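Local coordinates for lactaldehyde dehydrogenase (Escherichia coli, PDB 2IMP) that catalyses the irreversible NAD(+)-dependent oxidation of L-lactaldehyde to L-lactate, and also oxidises glycolaldehyde, in the breakdown of L-fucose and L-rhamnose, at the 1,4-dihydronicotinamide adenine dinucleotide site. Coordinates in Å, arbitrary orientation; residue numbers count along the deposited sequence, not the author numbering.

The 1,4-dihydronicotinamide adenine dinucleotide site. Residues 149-152, 176-180, 208-210, 213-214, 227-230, 233, 236-237, 330, 332, 336. With NAI (1,4-dihydronicotinamide adenine dinucleotide), chain B.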
loop_
_atom_site.group_PDB
_atom_site.type_symbol
_atom_site.label_atom_id
_atom_site.label_comp_id
_atom_site.label_asym_id
_atom_site.label_seq_id
_atom_site.Cartn_x
_atom_site.Cartn_y
_atom_site.Cartn_z
ATOM N N ILE A 149 -15.461 -19.402 -16.594
ATOM C CA ILE A 149 -15.596 -20.068 -17.874
ATOM C C ILE A 149 -14.196 -20.277 -18.485
ATOM O O ILE A 149 -13.500 -19.307 -18.796
ATOM C CB ILE A 149 -16.497 -19.225 -18.794
ATOM C CG1 ILE A 149 -17.850 -19.003 -18.103
ATOM C CG2 ILE A 149 -16.682 -19.913 -20.122
ATOM C CD1 ILE A 149 -18.791 -18.068 -18.835
ATOM N N LEU A 150 -13.793 -21.534 -18.636
ATOM C CA LEU A 150 -12.447 -21.836 -19.109
ATOM C C LEU A 150 -12.256 -22.267 -20.581
ATOM O O LEU A 150 -13.142 -22.854 -21.197
ATOM C CB LEU A 150 -11.836 -22.905 -18.203
ATOM C CG LEU A 150 -12.247 -22.831 -16.730
ATOM C CD1 LEU A 150 -11.612 -24.000 -15.991
ATOM C CD2 LEU A 150 -11.829 -21.492 -16.116
ATOM N N PRO A 151 -11.065 -21.979 -21.135
ATOM C CA PRO A 151 -10.665 -22.294 -22.505
ATOM C C PRO A 151 -9.961 -23.674 -22.541
ATOM O O PRO A 151 -9.772 -24.301 -21.496
ATOM C CB PRO A 151 -9.707 -21.161 -22.835
ATOM C CG PRO A 151 -8.942 -21.046 -21.555
ATOM C CD PRO A 151 -10.048 -21.128 -20.489
ATOM N N TRP A 152 -9.575 -24.124 -23.735
ATOM C CA TRP A 152 -8.893 -25.415 -23.868
ATOM C C TRP A 152 -7.381 -25.380 -23.569
ATOM O O TRP A 152 -6.786 -26.413 -23.268
ATOM C CB TRP A 152 -9.077 -25.998 -25.266
ATOM C CG TRP A 152 -8.559 -25.115 -26.317
ATOM C CD1 TRP A 152 -9.249 -24.238 -26.948
ATOM C CD2 TRP A 152 -7.208 -25.005 -26.797
ATOM N NE1 TRP A 152 -8.472 -23.525 -27.844
ATOM C CE2 TRP A 152 -7.206 -23.986 -27.777
ATOM C CE3 TRP A 152 -6.029 -25.662 -26.513
ATOM C CZ2 TRP A 152 -6.054 -23.597 -28.455
ATOM C CZ3 TRP A 152 -4.885 -25.279 -27.181
ATOM C CH2 TRP A 152 -4.907 -24.256 -28.153
ATOM N N LYS A 176 -17.195 -23.771 -15.367
ATOM C CA LYS A 176 -17.503 -24.536 -16.566
ATOM C C LYS A 176 -16.254 -24.660 -17.431
ATOM O O LYS A 176 -15.765 -23.670 -17.972
ATOM C CB LYS A 176 -18.599 -23.899 -17.421
ATOM C CG LYS A 176 -19.007 -24.828 -18.583
ATOM C CD LYS A 176 -19.818 -24.133 -19.665
ATOM C CE LYS A 176 -18.930 -23.437 -20.680
ATOM N NZ LYS A 176 -18.103 -24.411 -21.467
ATOM N N PRO A 177 -15.702 -25.872 -17.542
ATOM C CA PRO A 177 -14.504 -26.018 -18.365
ATOM C C PRO A 177 -14.910 -25.988 -19.849
ATOM O O PRO A 177 -16.098 -26.025 -20.170
ATOM C CB PRO A 177 -13.983 -27.383 -17.950
ATOM C CG PRO A 177 -15.272 -28.167 -17.769
ATOM C CD PRO A 177 -16.166 -27.174 -17.023
ATOM N N SER A 178 -13.931 -25.886 -20.737
ATOM C CA SER A 178 -14.233 -25.934 -22.160
ATOM C C SER A 178 -14.790 -27.323 -22.518
ATOM O O SER A 178 -14.380 -28.315 -21.907
ATOM C CB SER A 178 -12.962 -25.686 -22.979
ATOM O OG SER A 178 -13.099 -26.172 -24.309
ATOM N N GLU A 179 -15.717 -27.396 -23.466
ATOM C CA GLU A 179 -16.261 -28.691 -23.855
ATOM C C GLU A 179 -15.205 -29.631 -24.483
ATOM O O GLU A 179 -15.412 -30.840 -24.569
ATOM C CB GLU A 179 -17.435 -28.525 -24.830
ATOM C CG GLU A 179 -17.136 -27.686 -26.063
ATOM C CD GLU A 179 -17.526 -26.228 -25.883
ATOM O OE1 GLU A 179 -18.378 -25.748 -26.663
ATOM O OE2 GLU A 179 -16.992 -25.564 -24.959
ATOM N N PHE A 180 -14.085 -29.049 -24.906
ATOM C CA PHE A 180 -12.995 -29.800 -25.514
ATOM C C PHE A 180 -12.002 -30.386 -24.497
ATOM O O PHE A 180 -11.317 -31.369 -24.784
ATOM C CB PHE A 180 -12.213 -28.913 -26.484
ATOM C CG PHE A 180 -13.042 -28.356 -27.589
ATOM C CD1 PHE A 180 -13.642 -29.202 -28.517
ATOM C CD2 PHE A 180 -13.248 -26.986 -27.697
ATOM C CE1 PHE A 180 -14.441 -28.693 -29.533
ATOM C CE2 PHE A 180 -14.046 -26.470 -28.708
ATOM C CZ PHE A 180 -14.642 -27.325 -29.627
ATOM N N ARG A 208 -21.853 -26.511 -23.376
ATOM C CA ARG A 208 -21.392 -25.547 -24.360
ATOM C C ARG A 208 -21.428 -24.097 -23.867
ATOM O O ARG A 208 -22.042 -23.787 -22.844
ATOM C CB ARG A 208 -22.232 -25.648 -25.634
ATOM C CG ARG A 208 -22.098 -26.972 -26.381
ATOM C CD ARG A 208 -23.131 -27.049 -27.498
ATOM N NE ARG A 208 -24.483 -26.927 -26.959
ATOM C CZ ARG A 208 -25.561 -26.650 -27.686
ATOM N NH1 ARG A 208 -25.452 -26.460 -28.995
ATOM N NH2 ARG A 208 -26.750 -26.561 -27.104
ATOM N N GLY A 209 -20.774 -23.220 -24.617
ATOM C CA GLY A 209 -20.750 -21.822 -24.246
ATOM C C GLY A 209 -22.094 -21.141 -24.390
ATOM O O GLY A 209 -22.557 -20.468 -23.469
ATOM N N GLU A 210 -22.721 -21.325 -25.549
ATOM C CA GLU A 210 -24.023 -20.726 -25.841
ATOM C C GLU A 210 -25.128 -21.045 -24.807
ATOM O O GLU A 210 -26.041 -20.250 -24.589
ATOM C CB GLU A 210 -24.507 -21.173 -27.227
ATOM C CG GLU A 210 -23.601 -20.785 -28.395
ATOM C CD GLU A 210 -22.210 -21.423 -28.334
ATOM O OE1 GLU A 210 -22.073 -22.539 -27.783
ATOM O OE2 GLU A 210 -21.253 -20.808 -28.861
ATOM N N GLY A 213 -22.533 -21.645 -20.499
ATOM C CA GLY A 213 -21.698 -20.463 -20.357
ATOM C C GLY A 213 -22.516 -19.193 -20.231
ATOM O O GLY A 213 -22.249 -18.350 -19.370
ATOM N N GLN A 214 -23.514 -19.045 -21.097
ATOM C CA GLN A 214 -24.368 -17.868 -21.057
ATOM C C GLN A 214 -25.142 -17.720 -19.735
ATOM O O GLN A 214 -25.334 -16.604 -19.247
ATOM C CB GLN A 214 -25.335 -17.877 -22.239
ATOM C CG GLN A 214 -24.714 -17.343 -23.524
ATOM C CD GLN A 214 -24.443 -15.845 -23.463
ATOM O OE1 GLN A 214 -25.369 -15.046 -23.355
ATOM N NE2 GLN A 214 -23.169 -15.461 -23.526
ATOM N N MET A 227 -13.765 -15.119 -17.289
ATOM C CA MET A 227 -13.542 -15.965 -18.441
ATOM C C MET A 227 -12.242 -15.714 -19.211
ATOM O O MET A 227 -11.772 -14.582 -19.335
ATOM C CB MET A 227 -14.738 -15.846 -19.401
ATOM C CG MET A 227 -14.548 -16.517 -20.760
ATOM S SD MET A 227 -13.850 -15.425 -22.028
ATOM C CE MET A 227 -13.820 -16.522 -23.448
ATOM N N THR A 228 -11.669 -16.802 -19.703
ATOM C CA THR A 228 -10.469 -16.746 -20.508
ATOM C C THR A 228 -10.701 -17.476 -21.844
ATOM O O THR A 228 -11.307 -18.553 -21.853
ATOM C CB THR A 228 -9.280 -17.380 -19.772
ATOM O OG1 THR A 228 -9.036 -16.658 -18.557
ATOM C CG2 THR A 228 -8.028 -17.336 -20.642
ATOM N N GLY A 229 -10.261 -16.875 -22.948
ATOM C CA GLY A 229 -10.454 -17.492 -24.252
ATOM C C GLY A 229 -10.514 -16.518 -25.420
ATOM O O GLY A 229 -9.778 -15.533 -25.446
ATOM N N SER A 230 -11.395 -16.783 -26.384
ATOM C CA SER A 230 -11.524 -15.933 -27.572
ATOM C C SER A 230 -12.241 -14.597 -27.344
ATOM O O SER A 230 -13.147 -14.502 -26.515
ATOM C CB SER A 230 -12.258 -16.678 -28.694
ATOM O OG SER A 230 -13.653 -16.744 -28.437
ATOM N N ALA A 233 -16.132 -14.784 -27.819
ATOM C CA ALA A 233 -16.883 -15.283 -26.679
ATOM C C ALA A 233 -16.924 -14.252 -25.532
ATOM O O ALA A 233 -17.944 -14.096 -24.859
ATOM C CB ALA A 233 -16.271 -16.578 -26.183
ATOM N N LYS A 236 -19.665 -11.738 -26.140
ATOM C CA LYS A 236 -20.983 -12.264 -25.847
ATOM C C LYS A 236 -21.224 -12.375 -24.339
ATOM O O LYS A 236 -22.330 -12.153 -23.855
ATOM C CB LYS A 236 -21.157 -13.631 -26.511
ATOM C CG LYS A 236 -21.066 -13.581 -28.041
ATOM C CD LYS A 236 -21.258 -14.957 -28.658
ATOM C CE LYS A 236 -21.148 -14.909 -30.171
ATOM N NZ LYS A 236 -19.778 -14.512 -30.600
ATOM N N ILE A 237 -20.164 -12.723 -23.617
ATOM C CA ILE A 237 -20.229 -12.835 -22.168
ATOM C C ILE A 237 -20.487 -11.474 -21.505
ATOM O O ILE A 237 -21.357 -11.342 -20.646
ATOM C CB ILE A 237 -18.920 -13.431 -21.601
ATOM C CG1 ILE A 237 -18.876 -14.929 -21.904
ATOM C CG2 ILE A 237 -18.832 -13.193 -20.094
ATOM C CD1 ILE A 237 -17.551 -15.582 -21.633
ATOM N N ASN A 330 -8.588 -28.781 -32.315
ATOM C CA ASN A 330 -9.640 -29.393 -33.121
ATOM C C ASN A 330 -9.588 -29.065 -34.632
ATOM O O ASN A 330 -8.741 -28.297 -35.087
ATOM C CB ASN A 330 -11.018 -29.003 -32.573
ATOM C CG ASN A 330 -11.199 -27.498 -32.465
ATOM O OD1 ASN A 330 -10.827 -26.748 -33.368
ATOM N ND2 ASN A 330 -11.784 -27.051 -31.355
ATOM N N ALA A 332 -11.617 -27.246 -36.682
ATOM C CA ALA A 332 -11.766 -25.844 -37.041
ATOM C C ALA A 332 -10.477 -25.049 -36.845
ATOM O O ALA A 332 -10.147 -24.175 -37.644
ATOM C CB ALA A 332 -12.871 -25.222 -36.236
ATOM N N ARG A 336 -8.588 -23.032 -39.867
ATOM C CA ARG A 336 -8.307 -21.608 -39.804
ATOM C C ARG A 336 -6.815 -21.279 -40.009
ATOM O O ARG A 336 -6.471 -20.256 -40.600
ATOM C CB ARG A 336 -8.804 -21.017 -38.480
ATOM C CG ARG A 336 -10.326 -20.927 -38.392
ATOM C CD ARG A 336 -10.780 -19.983 -37.285
ATOM N NE ARG A 336 -10.428 -20.475 -35.956
ATOM C CZ ARG A 336 -11.019 -21.502 -35.351
ATOM N NH1 ARG A 336 -12.007 -22.155 -35.949
ATOM N NH2 ARG A 336 -10.607 -21.888 -34.152
HETATM P PA NAI B . -13.576 -19.819 -26.629
HETATM O O1A NAI B . -14.024 -18.458 -26.292
HETATM O O2A NAI B . -14.167 -20.334 -27.945
HETATM O O5B NAI B . -13.957 -20.804 -25.431
HETATM C C5B NAI B . -13.566 -20.594 -24.082
HETATM C C4B NAI B . -14.732 -20.820 -23.107
HETATM O O4B NAI B . -15.797 -19.896 -23.342
HETATM C C3B NAI B . -15.375 -22.213 -23.199
HETATM O O3B NAI B . -15.623 -22.724 -21.892
HETATM C C2B NAI B . -16.623 -21.956 -24.020
HETATM O O2B NAI B . -17.644 -22.911 -23.895
HETATM C C1B NAI B . -17.029 -20.580 -23.559
HETATM N N9A NAI B . -17.875 -19.838 -24.540
HETATM C C8A NAI B . -17.810 -19.775 -25.932
HETATM N N7A NAI B . -18.815 -18.962 -26.379
HETATM C C5A NAI B . -19.513 -18.512 -25.314
HETATM C C6A NAI B . -20.629 -17.658 -25.185
HETATM N N6A NAI B . -21.212 -17.129 -26.259
HETATM N N1A NAI B . -21.131 -17.374 -23.907
HETATM C C2A NAI B . -20.530 -17.925 -22.767
HETATM N N3A NAI B . -19.419 -18.773 -22.903
HETATM C C4A NAI B . -18.922 -19.053 -24.154
HETATM O O3 NAI B . -11.975 -19.734 -26.683
HETATM P PN NAI B . -10.928 -20.958 -26.782
HETATM O O1N NAI B . -11.201 -21.972 -25.748
HETATM O O2N NAI B . -9.556 -20.348 -26.799
HETATM O O5D NAI B . -11.253 -21.502 -28.272
HETATM C C5D NAI B . -11.975 -22.669 -28.577
HETATM C C4D NAI B . -12.075 -22.745 -30.083
HETATM O O4D NAI B . -13.014 -23.757 -30.436
HETATM C C3D NAI B . -12.446 -21.558 -31.001
HETATM O O3D NAI B . -11.298 -21.089 -31.680
HETATM C C2D NAI B . -13.502 -22.077 -31.942
HETATM O O2D NAI B . -13.334 -21.622 -33.265
HETATM C C1D NAI B . -13.375 -23.573 -31.787
HETATM N N1N NAI B . -14.652 -24.260 -32.164
HETATM C C2N NAI B . -15.631 -24.391 -31.173
HETATM C C3N NAI B . -16.857 -25.039 -31.479
HETATM C C7N NAI B . -17.927 -25.196 -30.422
HETATM O O7N NAI B . -19.112 -25.838 -30.760
HETATM N N7N NAI B . -17.796 -24.747 -29.173
HETATM C C4N NAI B . -17.057 -25.546 -32.807
HETATM C C5N NAI B . -16.047 -25.401 -33.802
HETATM C C6N NAI B . -14.839 -24.752 -33.460
HETATM O O HOH W 1 -21.438 -24.950 -29.482
HETATM O O HOH W 2 -13.299 -23.658 -25.935
#
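NAI, partly occupied and modelled in two conformers, one described here, lies in the dinucleotide-binding cleft of an aldehyde dehydrogenase, its adenine slotted between helices 209-218 and 231-242. Gly209 CA covers one face of the five-membered ring, Ala233 CB the other. Gln214 points its amide NE2 at adenine N1A, 2.8 Å away, with N1A in the amide plane and the bond nearly straight (176° at H). Ile149 CG2 packs against the adenosine ribose at O4B and C1B. Lys176, folded at chi3 and chi4, donates from NZ to that ribose's 2'-hydroxyl O2B (2.9 Å) and 3'-hydroxyl O3B, while O3B bonds to Leu150 O, above the carbonyl plane. O2B donates to the syn lone pair of Glu179 OE2 (2.9 Å), a carboxylate that would probably repel a 2'-phosphate and so favour NAD over NADP. Ser230 N and OG converge on O1A of the adenosine-side phosphate (OG at 2.8 Å), N also reaching the bridging O3. A water joins Ser178 OG to O1N and O5B. The poorly ordered Arg336 hydrogen-bonds the nicotinamide ribose, NH2 to the 3'-hydroxyl O3D (2.7 Å), NH1 and NH2 to the 2'-hydroxyl O2D. Phe180 turns its rim, CZ foremost, to the nicotinamide face (planes 85°), and Ala332 CB touches C6N. The carboxamide nitrogen N7N makes a bent bond to Glu179 OE1 (2.8 Å), from above the carboxylate plane, so Glu179 bridges adenosine ribose and carboxamide, holding this conformer folded. The site holds the reduced cofactor, which carries the hydride taken from the aldehyde.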